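Local coordinates for protein tail component (Lactobacillus phage J-1, PDB 5LY8) that is a distal tail component whose second carbohydrate-binding module, the part here, probably recognises sugars on the Lactobacillus host cell, at residues A47-G52 with S70-G75; T91-F96 with W233-Y238; I122-A127 with D177-R182; W138-T143 with F154-P159. All blocks are in the same frame, centred on the assembly; numbering follows the deposited sequence. Where two conformers were deposited one is given.

Contact 1 of 4, residues A47-G52 with S70-G75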
# COMPACT_ATOMS: atom_id res chain seq x y z
N ALA A 47 -10.64 -15.29 6.30
CA ALA A 47 -10.67 -14.12 5.45
C ALA A 47 -10.22 -12.85 6.12
O ALA A 47 -10.60 -12.56 7.24
CB ALA A 47 -12.07 -13.94 4.85
N ASN A 48 -9.49 -12.03 5.35
CA ASN A 48 -9.06 -10.70 5.80
C ASN A 48 -10.28 -9.85 6.16
O ASN A 48 -11.29 -9.89 5.45
CB ASN A 48 -8.33 -10.00 4.66
CG ASN A 48 -7.10 -10.73 4.17
OD1 ASN A 48 -6.45 -11.46 4.94
ND2 ASN A 48 -6.75 -10.53 2.90
N VAL A 49 -10.16 -9.04 7.20
CA VAL A 49 -11.24 -8.13 7.62
C VAL A 49 -10.76 -6.70 7.57
O VAL A 49 -9.64 -6.38 7.99
CB VAL A 49 -11.81 -8.53 9.00
CG1 VAL A 49 -12.87 -7.51 9.46
CG2 VAL A 49 -12.43 -9.92 8.94
N GLN A 50 -11.63 -5.83 7.06
CA GLN A 50 -11.41 -4.39 7.03
C GLN A 50 -12.43 -3.79 7.99
O GLN A 50 -13.63 -3.85 7.73
CB GLN A 50 -11.67 -3.83 5.62
CG GLN A 50 -10.79 -4.48 4.55
CD GLN A 50 -11.21 -4.11 3.15
OE1 GLN A 50 -11.19 -2.95 2.76
NE2 GLN A 50 -11.60 -5.11 2.37
N SER A 51 -11.96 -3.33 9.16
CA SER A 51 -12.87 -2.77 10.17
C SER A 51 -12.12 -1.80 11.04
O SER A 51 -10.91 -1.86 11.17
CB SER A 51 -13.48 -3.88 11.01
OG SER A 51 -12.57 -4.35 11.98
N GLY A 52 -12.89 -0.97 11.72
CA GLY A 52 -12.34 -0.02 12.66
C GLY A 52 -12.02 1.33 12.07
O GLY A 52 -12.06 1.53 10.86
N SER A 70 -8.13 -14.32 17.17
CA SER A 70 -8.77 -14.73 15.93
C SER A 70 -7.77 -15.48 15.07
O SER A 70 -6.61 -15.66 15.47
CB SER A 70 -9.24 -13.50 15.14
OG SER A 70 -8.15 -12.90 14.46
N ASN A 71 -8.22 -15.91 13.89
CA ASN A 71 -7.34 -16.54 12.92
C ASN A 71 -7.32 -15.68 11.65
O ASN A 71 -7.26 -16.22 10.55
CB ASN A 71 -7.77 -17.99 12.62
CG ASN A 71 -6.78 -18.71 11.74
OD1 ASN A 71 -5.57 -18.45 11.77
ND2 ASN A 71 -7.28 -19.64 10.93
N TYR A 72 -7.34 -14.34 11.79
CA TYR A 72 -7.31 -13.49 10.61
C TYR A 72 -6.70 -12.15 10.89
O TYR A 72 -6.65 -11.70 12.03
CB TYR A 72 -8.71 -13.33 9.97
CG TYR A 72 -9.80 -12.85 10.91
CD1 TYR A 72 -9.97 -11.50 11.19
CD2 TYR A 72 -10.69 -13.75 11.49
CE1 TYR A 72 -10.98 -11.06 12.04
CE2 TYR A 72 -11.72 -13.32 12.32
CZ TYR A 72 -11.85 -11.97 12.61
OH TYR A 72 -12.87 -11.51 13.41
N TRP A 73 -6.28 -11.49 9.81
CA TRP A 73 -5.78 -10.12 9.84
C TRP A 73 -6.98 -9.17 9.81
O TRP A 73 -7.91 -9.37 9.00
CB TRP A 73 -4.88 -9.87 8.62
CG TRP A 73 -3.58 -10.60 8.66
CD1 TRP A 73 -3.34 -11.89 8.26
CD2 TRP A 73 -2.36 -10.13 9.26
NE1 TRP A 73 -2.03 -12.25 8.56
CE2 TRP A 73 -1.41 -11.17 9.15
CE3 TRP A 73 -1.97 -8.90 9.85
CZ2 TRP A 73 -0.09 -11.03 9.63
CZ3 TRP A 73 -0.66 -8.76 10.30
CH2 TRP A 73 0.26 -9.81 10.18
N ASN A 74 -6.97 -8.18 10.69
CA ASN A 74 -8.08 -7.23 10.79
C ASN A 74 -7.55 -5.83 11.09
O ASN A 74 -6.74 -5.66 12.01
CB ASN A 74 -9.05 -7.67 11.90
CG ASN A 74 -10.30 -6.83 12.01
OD1 ASN A 74 -10.54 -5.91 11.22
ND2 ASN A 74 -11.16 -7.22 12.96
N GLY A 75 -7.96 -4.84 10.30
CA GLY A 75 -7.65 -3.45 10.60
C GLY A 75 -8.38 -2.57 9.62
O GLY A 75 -9.04 -3.06 8.70
O HOH W 1 -6.53 -12.94 7.33
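Val49 meets two side chains of segment 70-75 with its two methyls. CG1, anti to the backbone N (chi1 176°), packs beside the Asn74 side chain, while CG2 reaches the Tyr72 ring at CE1, 3.6 Å away, with CD1 almost as near. Valine and tyrosine cross obliquely. Tyr72 touches the other segment at its root as well: its CB sits 3.4 Å from Ala47 O. The oxygen of Ser70, which accepts from the Tyr72 N in an ST turn, stands over the centre of one ring face. Beside Val49, the Ser51 side chain lies close to that of Asn74. Tyr72, Val49, Asn74 and Ser51 share one side of a short parallel pairing between strands 49-50 and 73-81, at an end of the curved mixed sheet of this concanavalin-clan module. Val49 N bonds to Trp73 O at 2.9 Å, nearly in line with the carbonyl. Gly75 N returns to Val49 O at 3.2 Å, and Ser51 N reaches Gly75 O at 3.0 Å from well above the carbonyl plane. Gln50 leaves from the other side, where its OE1 is gripped by Ser77 and Gly34. Asn48 ND2 is taken by Thr36 and Phe38; a water donates to Asn48 OD1 and accepts from Trp73 N, with 2.9 Å between Trp73 N and the water oxygen. The Trp73 indole leads off from segment 47-52 to pack on Phe38 and Phe216, and its side chain comes within about 9 Å of a bound magnesium ion.

Contact 2 of 4, residues T91-F96 with W233-Y238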
# COMPACT_ATOMS: atom_id res chain seq x y z
N THR A 91 -4.59 3.21 -18.60
CA THR A 91 -3.52 2.22 -18.75
C THR A 91 -2.17 2.92 -18.77
O THR A 91 -1.13 2.26 -18.85
CB THR A 91 -3.70 1.37 -20.01
OG1 THR A 91 -3.77 2.24 -21.15
CG2 THR A 91 -4.94 0.47 -19.95
N ALA A 92 -2.18 4.27 -18.69
CA ALA A 92 -1.01 5.12 -18.74
C ALA A 92 -0.15 5.08 -17.47
O ALA A 92 -0.51 4.44 -16.46
CB ALA A 92 -1.43 6.55 -19.10
N ASN A 93 1.00 5.75 -17.54
CA ASN A 93 1.96 5.80 -16.44
C ASN A 93 1.43 6.53 -15.23
O ASN A 93 0.57 7.41 -15.34
CB ASN A 93 3.25 6.48 -16.90
CG ASN A 93 4.02 5.82 -18.01
OD1 ASN A 93 4.97 6.42 -18.55
ND2 ASN A 93 3.64 4.60 -18.37
N PHE A 94 1.91 6.16 -14.04
CA PHE A 94 1.43 6.81 -12.82
C PHE A 94 2.42 6.67 -11.72
O PHE A 94 3.36 5.87 -11.83
CB PHE A 94 0.09 6.16 -12.35
CG PHE A 94 0.14 4.68 -12.02
CD1 PHE A 94 0.80 4.23 -10.87
CD2 PHE A 94 -0.47 3.75 -12.85
CE1 PHE A 94 0.88 2.86 -10.59
CE2 PHE A 94 -0.44 2.38 -12.52
CZ PHE A 94 0.25 1.95 -11.41
N GLN A 95 2.20 7.42 -10.65
CA GLN A 95 2.86 7.16 -9.37
C GLN A 95 1.84 7.27 -8.26
O GLN A 95 0.99 8.19 -8.26
CB GLN A 95 4.11 8.00 -9.10
CG GLN A 95 3.89 9.47 -8.91
CD GLN A 95 5.12 10.14 -8.34
OE1 GLN A 95 6.01 9.48 -7.77
NE2 GLN A 95 5.15 11.46 -8.38
N PHE A 96 1.93 6.35 -7.31
CA PHE A 96 1.04 6.25 -6.15
C PHE A 96 1.93 6.29 -4.93
O PHE A 96 2.73 5.36 -4.75
CB PHE A 96 0.29 4.93 -6.27
CG PHE A 96 -0.62 4.52 -5.16
CD1 PHE A 96 -1.56 5.40 -4.63
CD2 PHE A 96 -0.64 3.21 -4.72
CE1 PHE A 96 -2.48 4.98 -3.66
CE2 PHE A 96 -1.54 2.79 -3.74
CZ PHE A 96 -2.48 3.67 -3.23
N TRP A 233 -1.44 10.65 -12.37
CA TRP A 233 -1.14 10.17 -13.71
C TRP A 233 0.10 10.97 -14.14
O TRP A 233 0.16 12.17 -13.88
CB TRP A 233 -2.28 10.47 -14.67
CG TRP A 233 -3.52 9.67 -14.40
CD1 TRP A 233 -4.72 10.15 -13.98
CD2 TRP A 233 -3.67 8.25 -14.52
NE1 TRP A 233 -5.64 9.13 -13.91
CE2 TRP A 233 -5.02 7.95 -14.24
CE3 TRP A 233 -2.81 7.22 -14.91
CZ2 TRP A 233 -5.52 6.65 -14.28
CZ3 TRP A 233 -3.30 5.92 -14.91
CH2 TRP A 233 -4.64 5.65 -14.59
N ILE A 234 1.07 10.32 -14.79
CA ILE A 234 2.28 11.02 -15.22
C ILE A 234 2.52 10.81 -16.71
O ILE A 234 1.94 9.89 -17.32
CB ILE A 234 3.51 10.68 -14.35
CG1 ILE A 234 3.91 9.21 -14.53
CG2 ILE A 234 3.33 11.09 -12.86
CD1 ILE A 234 5.12 8.74 -13.74
N ASN A 235 3.33 11.70 -17.32
CA ASN A 235 3.63 11.65 -18.76
C ASN A 235 2.30 11.66 -19.55
O ASN A 235 2.08 10.78 -20.39
CB ASN A 235 4.48 10.40 -19.10
CG ASN A 235 5.73 10.26 -18.27
OD1 ASN A 235 6.54 11.19 -18.14
ND2 ASN A 235 5.90 9.10 -17.69
N VAL A 236 1.38 12.58 -19.17
CA VAL A 236 0.06 12.63 -19.81
C VAL A 236 0.18 13.52 -21.03
O VAL A 236 0.42 14.74 -20.90
CB VAL A 236 -1.11 13.12 -18.92
CG1 VAL A 236 -2.45 13.00 -19.67
CG2 VAL A 236 -1.18 12.38 -17.59
N ASP A 237 -0.07 12.98 -22.23
CA ASP A 237 -0.04 13.80 -23.45
C ASP A 237 -1.11 14.86 -23.45
O ASP A 237 -2.19 14.64 -23.04
CB ASP A 237 -0.30 12.95 -24.68
CG ASP A 237 0.82 12.02 -25.02
OD1 ASP A 237 1.93 12.18 -24.48
OD2 ASP A 237 0.60 11.13 -25.88
N TYR A 238 -0.77 16.02 -23.99
CA TYR A 238 -1.73 17.10 -24.22
C TYR A 238 -1.21 17.96 -25.36
O TYR A 238 -0.03 17.98 -25.65
CB TYR A 238 -2.00 17.92 -22.95
CG TYR A 238 -0.94 18.91 -22.58
CD1 TYR A 238 -1.04 20.24 -22.94
CD2 TYR A 238 0.19 18.52 -21.88
CE1 TYR A 238 -0.05 21.15 -22.63
CE2 TYR A 238 1.18 19.43 -21.54
CZ TYR A 238 1.05 20.74 -21.92
OH TYR A 238 2.03 21.63 -21.61
O HOH W 2 1.75 7.71 -19.63
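Two direct hydrogen bonds join Asn93 to segment 233-238, one through its backbone and one through its side chain. Ile234 N gives a nearly straight bond to Asn93 O (3.0 Å, 174° at the hydrogen), although it approaches from above the carbonyl plane. Asn235 ND2 reaches Asn93 OD1, also at 3.0 Å, in the carbonyl plane and on a lone pair; the bond is bent (143° at the hydrogen), and the two amides are almost perpendicular. A water adds a third link, accepting from Asn93 N and donating to Asn235 O. This polar cluster lies near the N-terminal end of strand 94-103, beside strand 223-238; the two are adjacent in the six-stranded antiparallel sheet, 223-238 being next to the outermost strand 11-20. Phe94 and Trp233 form a non-hydrogen-bonded antiparallel pair there, and at Asn235 segment 233-238 turns a corner. Apolar contact follows the pair: Phe94 CB lies 4.0 Å from Trp233 CE3, and the two side chains cross at a slant, with Phe231 packing against both rings. The indole also turns its edge to Asn93 O, 3.4 Å from CE3, and Ala92 O, 3.5 Å from CZ3, both near the ring plane; its NE1 is bonded to Pro83 O. Ile234 CG1, set between the backbone N and the carbonyl carbon (chi1 66°), touches Asn93 CB at 3.7 Å, and CD1 extends to Phe94 O.

Contact 3 of 4, residues I122-A127 with D177-R182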
# COMPACT_ATOMS: atom_id res chain seq x y z
N ILE A 122 -7.12 -6.83 -7.34
CA ILE A 122 -5.78 -6.29 -7.23
C ILE A 122 -5.08 -6.31 -8.59
O ILE A 122 -5.07 -7.34 -9.29
CB ILE A 122 -4.94 -7.14 -6.25
CG1 ILE A 122 -5.52 -7.16 -4.82
CG2 ILE A 122 -3.45 -6.71 -6.24
CD1 ILE A 122 -5.43 -5.77 -4.09
N VAL A 123 -4.46 -5.17 -8.93
CA VAL A 123 -3.55 -5.05 -10.04
C VAL A 123 -2.12 -5.00 -9.46
O VAL A 123 -1.26 -5.75 -9.92
CB VAL A 123 -3.88 -3.87 -10.97
CG1 VAL A 123 -2.77 -3.64 -12.01
CG2 VAL A 123 -5.22 -4.09 -11.65
N ALA A 124 -1.89 -4.16 -8.45
CA ALA A 124 -0.58 -4.11 -7.79
C ALA A 124 -0.78 -3.94 -6.30
O ALA A 124 -1.67 -3.19 -5.88
CB ALA A 124 0.28 -2.96 -8.34
N SER A 125 0.07 -4.61 -5.49
CA SER A 125 -0.01 -4.51 -4.04
C SER A 125 1.37 -4.41 -3.44
O SER A 125 2.20 -5.33 -3.62
CB SER A 125 -0.73 -5.73 -3.46
OG SER A 125 -0.70 -5.68 -2.03
N LEU A 126 1.62 -3.28 -2.75
CA LEU A 126 2.86 -3.06 -2.02
C LEU A 126 2.58 -3.37 -0.54
O LEU A 126 1.64 -2.81 0.02
CB LEU A 126 3.29 -1.60 -2.18
CG LEU A 126 4.65 -1.20 -1.60
CD1 LEU A 126 5.12 0.11 -2.23
CD2 LEU A 126 4.62 -1.05 -0.06
N ALA A 127 3.35 -4.27 0.06
CA ALA A 127 3.15 -4.58 1.48
C ALA A 127 4.42 -4.42 2.26
O ALA A 127 5.52 -4.64 1.74
CB ALA A 127 2.59 -6.00 1.66
N ASP A 177 5.44 -1.06 -19.41
CA ASP A 177 5.42 -2.41 -18.82
C ASP A 177 6.22 -2.55 -17.52
O ASP A 177 6.12 -3.60 -16.87
CB ASP A 177 5.96 -3.44 -19.83
CG ASP A 177 5.12 -3.65 -21.06
OD1 ASP A 177 3.88 -3.64 -20.95
OD2 ASP A 177 5.70 -3.93 -22.14
N GLN A 178 6.96 -1.52 -17.10
CA GLN A 178 7.78 -1.61 -15.91
C GLN A 178 7.00 -1.18 -14.68
O GLN A 178 6.51 -0.04 -14.63
CB GLN A 178 9.07 -0.77 -16.00
CG GLN A 178 10.08 -1.32 -17.00
CD GLN A 178 11.45 -0.71 -16.89
OE1 GLN A 178 11.75 0.11 -16.00
NE2 GLN A 178 12.32 -1.10 -17.81
N LEU A 179 6.93 -2.07 -13.71
CA LEU A 179 6.25 -1.81 -12.46
C LEU A 179 7.34 -1.70 -11.39
O LEU A 179 8.13 -2.65 -11.20
CB LEU A 179 5.30 -2.99 -12.18
CG LEU A 179 4.52 -2.95 -10.86
CD1 LEU A 179 3.65 -1.70 -10.76
CD2 LEU A 179 3.66 -4.16 -10.73
N THR A 180 7.38 -0.56 -10.67
CA THR A 180 8.36 -0.36 -9.62
C THR A 180 7.66 -0.19 -8.28
O THR A 180 6.63 0.51 -8.15
CB THR A 180 9.21 0.87 -9.93
OG1 THR A 180 9.91 0.65 -11.16
CG2 THR A 180 10.24 1.21 -8.83
N PHE A 181 8.27 -0.81 -7.26
CA PHE A 181 7.87 -0.64 -5.88
C PHE A 181 9.06 -0.05 -5.15
O PHE A 181 10.20 -0.55 -5.29
CB PHE A 181 7.57 -2.00 -5.27
CG PHE A 181 6.39 -2.73 -5.85
CD1 PHE A 181 6.52 -3.49 -7.00
CD2 PHE A 181 5.16 -2.66 -5.23
CE1 PHE A 181 5.42 -4.16 -7.53
CE2 PHE A 181 4.06 -3.33 -5.76
CZ PHE A 181 4.19 -4.08 -6.89
N ARG A 182 8.83 1.00 -4.35
CA ARG A 182 9.91 1.58 -3.57
C ARG A 182 9.49 1.74 -2.12
O ARG A 182 8.32 1.97 -1.82
CB ARG A 182 10.30 2.97 -4.05
CG ARG A 182 10.64 3.03 -5.54
CD ARG A 182 11.55 4.18 -5.93
NE ARG A 182 11.13 5.43 -5.29
CZ ARG A 182 10.37 6.36 -5.87
NH1 ARG A 182 9.92 6.18 -7.11
NH2 ARG A 182 10.02 7.45 -5.21
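Phe181 and Leu126 are brought together by different first torsions. In Phe181, CG is anti to the carbonyl carbon and beside the backbone N (chi1 -65°); in Leu126, CG is anti to its own N (chi1 -174°). Both residues start out toward the opposing strand, and their side chains slide past each other in opposite directions. Leu126 CB comes to the edge of the phenyl ring, near its plane, 3.7 Å from CD2, and Leu126 CG is 3.9 Å from the same Phe181 CD2. Farther out, Leu126 CD1 passes beyond the ring to Arg182 O, also at 3.7 Å. The next ring atom, Phe181 CE2, approaches the backbone at Ser125 O (3.5 Å), while CZ lies 4.3 Å from Ala124 CB. That methyl also meets Leu179 CD2 at 4.3 Å, so Ala124 lies against two side chains of segment 177-182. Phe140 touches both Leu126 and Phe181, and Phe154 makes an edge-to-face pair with the Phe181 ring. Polar ends are engaged elsewhere: Ser125 OG bonds to Asn115, and Arg182 forms a salt bridge with Asp184. Val123 and Ala124 both lie opposite Leu116, a classic beta bulge. The axes of strands 124-127 and 178-182 are 8.5 Å apart and only 18° from parallel, and the meeting is made by side chains between two sheets. This is the buried interior of a beta-sandwich, as in the concanavalin-like fold to which the module belongs.

Contact 4 of 4, residues W138-T143 with F154-P159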
# COMPACT_ATOMS: atom_id res chain seq x y z
N TRP A 138 11.19 -7.15 9.47
CA TRP A 138 10.12 -6.76 8.60
C TRP A 138 10.47 -7.06 7.14
O TRP A 138 11.63 -7.23 6.77
CB TRP A 138 9.61 -5.37 8.86
CG TRP A 138 10.59 -4.27 8.93
CD1 TRP A 138 11.84 -4.25 8.36
CD2 TRP A 138 10.34 -2.95 9.39
NE1 TRP A 138 12.39 -2.99 8.48
CE2 TRP A 138 11.49 -2.18 9.12
CE3 TRP A 138 9.26 -2.34 10.02
CZ2 TRP A 138 11.57 -0.80 9.43
CZ3 TRP A 138 9.35 -1.01 10.36
CH2 TRP A 138 10.50 -0.25 10.09
N VAL A 139 9.42 -7.27 6.35
CA VAL A 139 9.53 -7.72 4.97
C VAL A 139 8.77 -6.74 4.08
O VAL A 139 7.65 -6.38 4.38
CB VAL A 139 8.95 -9.15 4.80
CG1 VAL A 139 8.97 -9.57 3.33
CG2 VAL A 139 9.72 -10.18 5.63
N PHE A 140 9.39 -6.38 2.96
CA PHE A 140 8.82 -5.55 1.92
C PHE A 140 8.52 -6.47 0.74
O PHE A 140 9.41 -7.18 0.29
CB PHE A 140 9.85 -4.49 1.56
CG PHE A 140 9.69 -3.65 0.33
CD1 PHE A 140 8.48 -3.04 0.04
CD2 PHE A 140 10.78 -3.38 -0.48
CE1 PHE A 140 8.36 -2.20 -1.07
CE2 PHE A 140 10.65 -2.56 -1.60
CZ PHE A 140 9.44 -1.97 -1.88
N SER A 141 7.26 -6.49 0.29
CA SER A 141 6.86 -7.34 -0.84
C SER A 141 6.09 -6.58 -1.87
O SER A 141 5.46 -5.56 -1.56
CB SER A 141 6.08 -8.57 -0.36
OG SER A 141 4.78 -8.23 0.11
N GLY A 142 6.15 -7.06 -3.10
CA GLY A 142 5.40 -6.48 -4.19
C GLY A 142 4.71 -7.58 -4.95
O GLY A 142 5.37 -8.57 -5.30
N THR A 143 3.41 -7.42 -5.18
CA THR A 143 2.60 -8.41 -5.89
C THR A 143 1.89 -7.77 -7.03
O THR A 143 1.45 -6.62 -6.94
CB THR A 143 1.56 -9.00 -4.89
OG1 THR A 143 2.28 -9.60 -3.81
CG2 THR A 143 0.67 -10.05 -5.51
N PHE A 154 8.60 -10.09 -5.46
CA PHE A 154 9.77 -10.14 -4.58
C PHE A 154 9.28 -10.21 -3.15
O PHE A 154 8.17 -9.78 -2.84
CB PHE A 154 10.69 -8.91 -4.78
CG PHE A 154 10.02 -7.60 -4.46
CD1 PHE A 154 9.32 -6.90 -5.43
CD2 PHE A 154 10.09 -7.05 -3.18
CE1 PHE A 154 8.69 -5.70 -5.14
CE2 PHE A 154 9.44 -5.86 -2.88
CZ PHE A 154 8.74 -5.19 -3.86
N PHE A 155 10.16 -10.68 -2.29
CA PHE A 155 9.97 -10.78 -0.85
C PHE A 155 11.32 -10.37 -0.30
O PHE A 155 12.29 -11.13 -0.41
CB PHE A 155 9.64 -12.24 -0.52
CG PHE A 155 9.32 -12.57 0.93
CD1 PHE A 155 10.33 -12.67 1.88
CD2 PHE A 155 8.02 -12.86 1.31
CE1 PHE A 155 10.03 -13.01 3.21
CE2 PHE A 155 7.73 -13.22 2.63
CZ PHE A 155 8.74 -13.30 3.57
N ASP A 156 11.43 -9.14 0.21
CA ASP A 156 12.70 -8.56 0.63
C ASP A 156 12.76 -8.44 2.13
O ASP A 156 12.05 -7.61 2.72
CB ASP A 156 12.90 -7.17 -0.04
CG ASP A 156 13.26 -7.18 -1.52
OD1 ASP A 156 13.36 -8.30 -2.12
OD2 ASP A 156 13.41 -6.09 -2.10
N LEU A 157 13.61 -9.26 2.76
CA LEU A 157 13.87 -9.20 4.20
C LEU A 157 14.78 -8.00 4.40
O LEU A 157 15.96 -8.04 4.02
CB LEU A 157 14.55 -10.50 4.70
CG LEU A 157 13.59 -11.69 4.80
CD1 LEU A 157 14.27 -12.99 4.44
CD2 LEU A 157 13.01 -11.80 6.17
N LEU A 158 14.23 -6.91 4.95
CA LEU A 158 14.92 -5.63 5.11
C LEU A 158 15.89 -5.68 6.28
O LEU A 158 15.45 -5.85 7.42
CB LEU A 158 13.90 -4.52 5.37
CG LEU A 158 12.87 -4.31 4.29
CD1 LEU A 158 11.94 -3.19 4.70
CD2 LEU A 158 13.54 -4.00 2.94
N PRO A 159 17.21 -5.48 6.05
CA PRO A 159 18.13 -5.53 7.20
C PRO A 159 17.81 -4.42 8.20
O PRO A 159 17.80 -3.24 7.83
CB PRO A 159 19.51 -5.37 6.55
CG PRO A 159 19.25 -4.75 5.20
CD PRO A 159 17.91 -5.27 4.77
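Phe154 sends its ring across the neighbouring strand to Phe140 and Gly142. From CB, the side chain turns with CG between the backbone N and the carbonyl carbon (chi1 61°), and CG already has Gly142 N 4.1 Å away. On one flank, CD1 and CE1 run over Gly142, CE1 coming to 3.5 Å from its CA. On the other, CD2 and CE2 approach Phe140 O, CE2 at 3.4 Å. CE2 also stands over the centre of the Phe140 ring in an edge-to-face pair with planes at 62°. At the tip, CZ is 3.3 Å from Gly142 N; the ring lies tight against Gly142, which has no side chain there. Phe140 N bonds to Asp156 O at 2.9 Å and Asp156 N to Phe140 O at 2.8 Å. On the Phe140 side, Trp138 CD1 packs on Leu158 CB, and the Trp138 side chain comes within about 4 Å of that of Asp130, a magnesium ligand. On the other side of the sheet, Val139 CG1 makes a CH-pi contact over the centre of the Phe155 ring, 3.5 Å from its centroid. The pairing is that of an antiparallel beta hairpin, strands 138-144 and 151-158, with one face turned into the sandwich core.

In the fold
Contacts 3 and 4 are buried and continuous: strands 121-130 and 138-144 are neighbours in the mixed sheet, joined by probable hydrogen bonds from Ser125 N to Thr143 O and from Ser141 N to Ala127 O, and Arg182 packs against Phe140. Contact 4 pairs strands within that sheet, whereas contact 3 spans the gap to the six-stranded sheet mainly through apolar side chains. Contacts 1 and 2 are only partly buried and lie on opposite sides of the chain's centre, with centres 33 Å apart. Both combine backbone bonds with side-chain amides and a bridging water, contact 1 in the mixed sheet and contact 2 in the six-stranded one.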